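Local coordinates for conserved membrane protein (Chlamydia abortus, PDB 6GZU) that is a secreted effector of the Ulp1-like CE clan of cysteine proteases, combining deubiquitination with acetylation activity and inducing Golgi fragmentation in host cells, at residues 133-137 with 149-153; 137-141 with 211-215. The contacts are given in a common frame with arbitrary orientation. Residues are numbered along the deposited sequence.

Interaction 1 (133-137 with 149-153); sequences SHWTL and FFDSL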
# COMPACT_ATOMS: atom_id res chain seq x y z
N SER A 133 6.13 -4.13 -14.96
CA SER A 133 5.42 -3.64 -13.77
C SER A 133 5.72 -2.18 -13.48
O SER A 133 6.88 -1.79 -13.60
CB SER A 133 5.90 -4.38 -12.51
OG SER A 133 5.61 -5.74 -12.62
N HIS A 134 4.71 -1.41 -13.03
CA HIS A 134 5.02 -0.19 -12.30
C HIS A 134 4.33 -0.30 -10.96
O HIS A 134 3.19 -0.74 -10.89
CB HIS A 134 4.58 1.11 -13.02
CG HIS A 134 4.95 2.35 -12.27
ND1 HIS A 134 6.26 2.68 -11.98
CD2 HIS A 134 4.18 3.33 -11.70
CE1 HIS A 134 6.29 3.81 -11.29
NE2 HIS A 134 5.05 4.23 -11.11
N TRP A 135 5.05 0.03 -9.89
CA TRP A 135 4.54 -0.03 -8.53
C TRP A 135 4.36 1.34 -7.94
O TRP A 135 5.24 2.21 -8.09
CB TRP A 135 5.52 -0.82 -7.66
CG TRP A 135 5.60 -2.26 -7.99
CD1 TRP A 135 6.58 -2.92 -8.68
CD2 TRP A 135 4.69 -3.26 -7.57
NE1 TRP A 135 6.30 -4.26 -8.76
CE2 TRP A 135 5.15 -4.50 -8.04
CE3 TRP A 135 3.50 -3.21 -6.83
CZ2 TRP A 135 4.44 -5.69 -7.82
CZ3 TRP A 135 2.82 -4.39 -6.60
CH2 TRP A 135 3.28 -5.61 -7.08
N THR A 136 3.22 1.55 -7.27
CA THR A 136 2.94 2.74 -6.51
C THR A 136 2.40 2.32 -5.16
O THR A 136 2.29 1.12 -4.87
CB THR A 136 1.92 3.62 -7.22
OG1 THR A 136 0.70 2.89 -7.41
CG2 THR A 136 2.43 4.06 -8.60
N LEU A 137 2.09 3.29 -4.29
CA LEU A 137 1.67 2.96 -2.91
C LEU A 137 0.48 3.82 -2.53
O LEU A 137 0.52 5.04 -2.72
CB LEU A 137 2.83 3.25 -1.95
CG LEU A 137 2.57 2.93 -0.47
CD1 LEU A 137 2.43 1.41 -0.30
CD2 LEU A 137 3.68 3.50 0.43
N PHE A 149 -1.09 9.02 -1.79
CA PHE A 149 -0.69 8.25 -2.96
C PHE A 149 0.74 8.61 -3.35
O PHE A 149 1.07 9.80 -3.60
CB PHE A 149 -1.62 8.61 -4.14
CG PHE A 149 -1.21 7.99 -5.44
CD1 PHE A 149 -1.22 6.61 -5.60
CD2 PHE A 149 -0.81 8.77 -6.49
CE1 PHE A 149 -0.86 6.03 -6.81
CE2 PHE A 149 -0.46 8.20 -7.69
CZ PHE A 149 -0.47 6.85 -7.84
N PHE A 150 1.59 7.59 -3.38
CA PHE A 150 2.99 7.77 -3.78
C PHE A 150 3.31 7.07 -5.07
O PHE A 150 3.11 5.88 -5.20
CB PHE A 150 3.92 7.23 -2.67
CG PHE A 150 5.38 7.29 -3.02
CD1 PHE A 150 5.96 6.26 -3.77
CD2 PHE A 150 6.17 8.37 -2.65
CE1 PHE A 150 7.30 6.33 -4.13
CE2 PHE A 150 7.53 8.42 -3.02
CZ PHE A 150 8.08 7.40 -3.73
N ASP A 151 3.79 7.84 -6.05
CA ASP A 151 4.27 7.34 -7.34
C ASP A 151 5.59 8.03 -7.59
O ASP A 151 5.62 9.26 -7.77
CB ASP A 151 3.26 7.72 -8.41
CG ASP A 151 3.72 7.34 -9.80
OD1 ASP A 151 4.76 6.66 -9.94
OD2 ASP A 151 3.05 7.72 -10.75
N SER A 152 6.68 7.25 -7.59
CA SER A 152 8.00 7.82 -7.84
C SER A 152 8.13 8.41 -9.23
O SER A 152 9.06 9.20 -9.47
CB SER A 152 9.12 6.78 -7.61
OG SER A 152 8.83 5.51 -8.21
N LEU A 153 7.21 8.08 -10.15
CA LEU A 153 7.22 8.70 -11.47
C LEU A 153 6.16 9.81 -11.60
O LEU A 153 5.92 10.30 -12.73
CB LEU A 153 7.03 7.62 -12.53
CG LEU A 153 8.27 6.76 -12.77
CD1 LEU A 153 8.03 5.66 -13.80
CD2 LEU A 153 9.49 7.61 -13.22
O HOH W 1 6.48 4.35 -6.90
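His-134 sends its ring across to Asp-151 in segment 149-153, NE2 donating a 2.7 Å, nearly straight hydrogen bond to OD1 of Asp-151. That same OD1 accepts from N of Leu-153 at 2.8 Å, making an Asx turn, while OD2 is bonded to N of Phe-156; His-134 CE1 lies 3.6 Å from Leu-153 CD1. With Cys-204, the first residue of helix 204-217, this His-carboxylate pair fits the Cys-His-Asp triad of Ulp1-type proteases, and probably forms the catalytic centre. At Trp-135 the two chains are not yet paired directly: a water, receiving from N of Ser-152 (3.0 Å) and donating to O of Trp-135 (2.7 Å), bridges the gap. Thr-136 points toward the partner segment, its CB 3.3 Å from O of Phe-150 and its CG2 3.7 Å from CG of Asp-151. Leu-137 closes the antiparallel pairing with Phe-150 through two backbone bonds, Leu-137 N to Phe-150 O (2.9 Å) and Phe-150 N to Leu-137 O (2.8 Å). On one face of the hairpin, Phe-149 packs on helix 159-174; on the other, Trp-135 and Phe-150 meet Leu-208 of helix 204-217. Strand 100-107 flanks 134-141 along its other edge.

Interaction 2 (137-141 with 211-215); sequences LVIVN and FLDKY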
# COMPACT_ATOMS: atom_id res chain seq x y z
N LEU A 137 2.09 3.29 -4.29
CA LEU A 137 1.67 2.96 -2.91
C LEU A 137 0.48 3.82 -2.53
O LEU A 137 0.52 5.04 -2.72
CB LEU A 137 2.83 3.25 -1.95
CG LEU A 137 2.57 2.93 -0.47
CD1 LEU A 137 2.43 1.41 -0.30
CD2 LEU A 137 3.68 3.50 0.43
N VAL A 138 -0.55 3.23 -1.93
CA VAL A 138 -1.70 4.00 -1.39
C VAL A 138 -1.65 3.75 0.11
O VAL A 138 -1.67 2.60 0.59
CB VAL A 138 -3.03 3.49 -1.97
CG1 VAL A 138 -4.24 4.12 -1.22
CG2 VAL A 138 -3.12 3.81 -3.46
N ILE A 139 -1.59 4.83 0.89
CA ILE A 139 -1.61 4.72 2.34
C ILE A 139 -2.93 5.31 2.85
O ILE A 139 -3.29 6.46 2.51
CB ILE A 139 -0.46 5.53 2.98
CG1 ILE A 139 0.91 5.08 2.45
CG2 ILE A 139 -0.56 5.41 4.56
CD1 ILE A 139 2.04 6.01 2.85
N VAL A 140 -3.65 4.58 3.70
CA VAL A 140 -4.81 5.11 4.42
C VAL A 140 -4.35 5.32 5.85
O VAL A 140 -3.89 4.37 6.52
CB VAL A 140 -6.01 4.14 4.35
CG1 VAL A 140 -7.13 4.60 5.29
CG2 VAL A 140 -6.49 4.05 2.90
N ASN A 141 -4.44 6.56 6.32
CA ASN A 141 -4.05 6.90 7.69
C ASN A 141 -5.30 7.34 8.42
O ASN A 141 -5.86 8.43 8.15
CB ASN A 141 -2.96 7.98 7.71
CG ASN A 141 -2.41 8.27 9.08
OD1 ASN A 141 -3.15 8.29 10.07
ND2 ASN A 141 -1.11 8.52 9.17
N PHE A 211 9.90 5.39 0.85
CA PHE A 211 8.92 6.40 1.24
C PHE A 211 8.14 5.97 2.47
O PHE A 211 7.96 6.77 3.42
CB PHE A 211 7.98 6.76 0.09
CG PHE A 211 6.93 7.74 0.50
CD1 PHE A 211 7.27 9.08 0.73
CD2 PHE A 211 5.64 7.29 0.76
CE1 PHE A 211 6.33 10.00 1.18
CE2 PHE A 211 4.66 8.19 1.19
CZ PHE A 211 5.01 9.56 1.39
N LEU A 212 7.62 4.75 2.45
CA LEU A 212 6.79 4.33 3.58
C LEU A 212 7.64 4.32 4.86
O LEU A 212 7.18 4.70 5.93
CB LEU A 212 6.20 2.94 3.35
CG LEU A 212 5.29 2.47 4.50
CD1 LEU A 212 4.06 3.39 4.64
CD2 LEU A 212 4.85 1.06 4.19
N ASP A 213 8.88 3.84 4.76
CA ASP A 213 9.84 3.84 5.86
C ASP A 213 9.91 5.23 6.52
O ASP A 213 9.74 5.38 7.73
CB ASP A 213 11.19 3.45 5.29
CG ASP A 213 12.07 2.82 6.29
OD1 ASP A 213 12.37 3.46 7.31
OD2 ASP A 213 12.49 1.67 6.05
N LYS A 214 10.11 6.25 5.70
CA LYS A 214 10.22 7.60 6.22
C LYS A 214 8.90 8.18 6.66
O LYS A 214 8.85 8.91 7.64
CB LYS A 214 10.84 8.47 5.13
CG LYS A 214 12.14 7.93 4.59
CD LYS A 214 13.28 8.63 5.19
CE LYS A 214 14.56 8.10 4.57
NZ LYS A 214 15.76 8.30 5.40
N TYR A 215 7.84 7.89 5.91
CA TYR A 215 6.49 8.37 6.25
C TYR A 215 6.09 7.92 7.64
O TYR A 215 5.43 8.69 8.37
CB TYR A 215 5.46 7.89 5.21
CG TYR A 215 4.02 8.18 5.53
CD1 TYR A 215 3.28 7.29 6.30
CD2 TYR A 215 3.38 9.33 5.05
CE1 TYR A 215 1.95 7.55 6.60
CE2 TYR A 215 2.07 9.60 5.38
CZ TYR A 215 1.36 8.71 6.16
OH TYR A 215 0.03 8.93 6.48
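This is a buried, mainly apolar strand-to-helix contact in the C-terminal, Ulp1-like catalytic domain, in which helix 204-217 lies against one face of the mixed sheet at its middle strand, 134-141. Over these short segments the axes run 11.0 Å apart and nearly parallel, 22° between their directions. Alternate strand residues Leu-137, Ile-139 and Asn-141 point toward the helix, and Phe-211, Leu-212 and Tyr-215 answer them. Leu-137 CD2 sits 3.9 Å from Leu-212 CB and at the edge of the Phe-211 ring. Ile-139 is the hub: its CD1 is 3.8 Å from both Phe-211 CE2 and Leu-212 CD1, and makes a CH-pi contact over the face of Tyr-215, 3.9 Å from the ring centroid. At the far end Asn-141 ND2 donates to Tyr-215 OH at 3.0 Å; that hydroxyl also bonds to Glu-146 on the next strand. A central helix that begins with the presumed nucleophile, Cys-204, and packs its later turns on the sheet is the hallmark of the papain-like cysteine protease core, to which the Ulp1 family belongs.

Both contacts are buried and both start from strand 134-141, sharing Leu-137: its backbone pairs with Phe-150 in interaction 1, while its side chain reaches helix 204-217 in interaction 2. One contact therefore runs within the sheet and the other stands on its face. The chemistry follows: interaction 1 is rich in polar links, including the His-carboxylate pair at the probable active site, whereas interaction 2 is hydrophobic with a single hydrogen bond at its end. They touch directly where Phe-150 stacks on Phe-211, CD2 of the former 3.3 Å from CG of the latter. Interaction 1 brings His-134 and Asp-151 together; interaction 2, with that stack, packs the hairpin on the helix that begins at Cys-204.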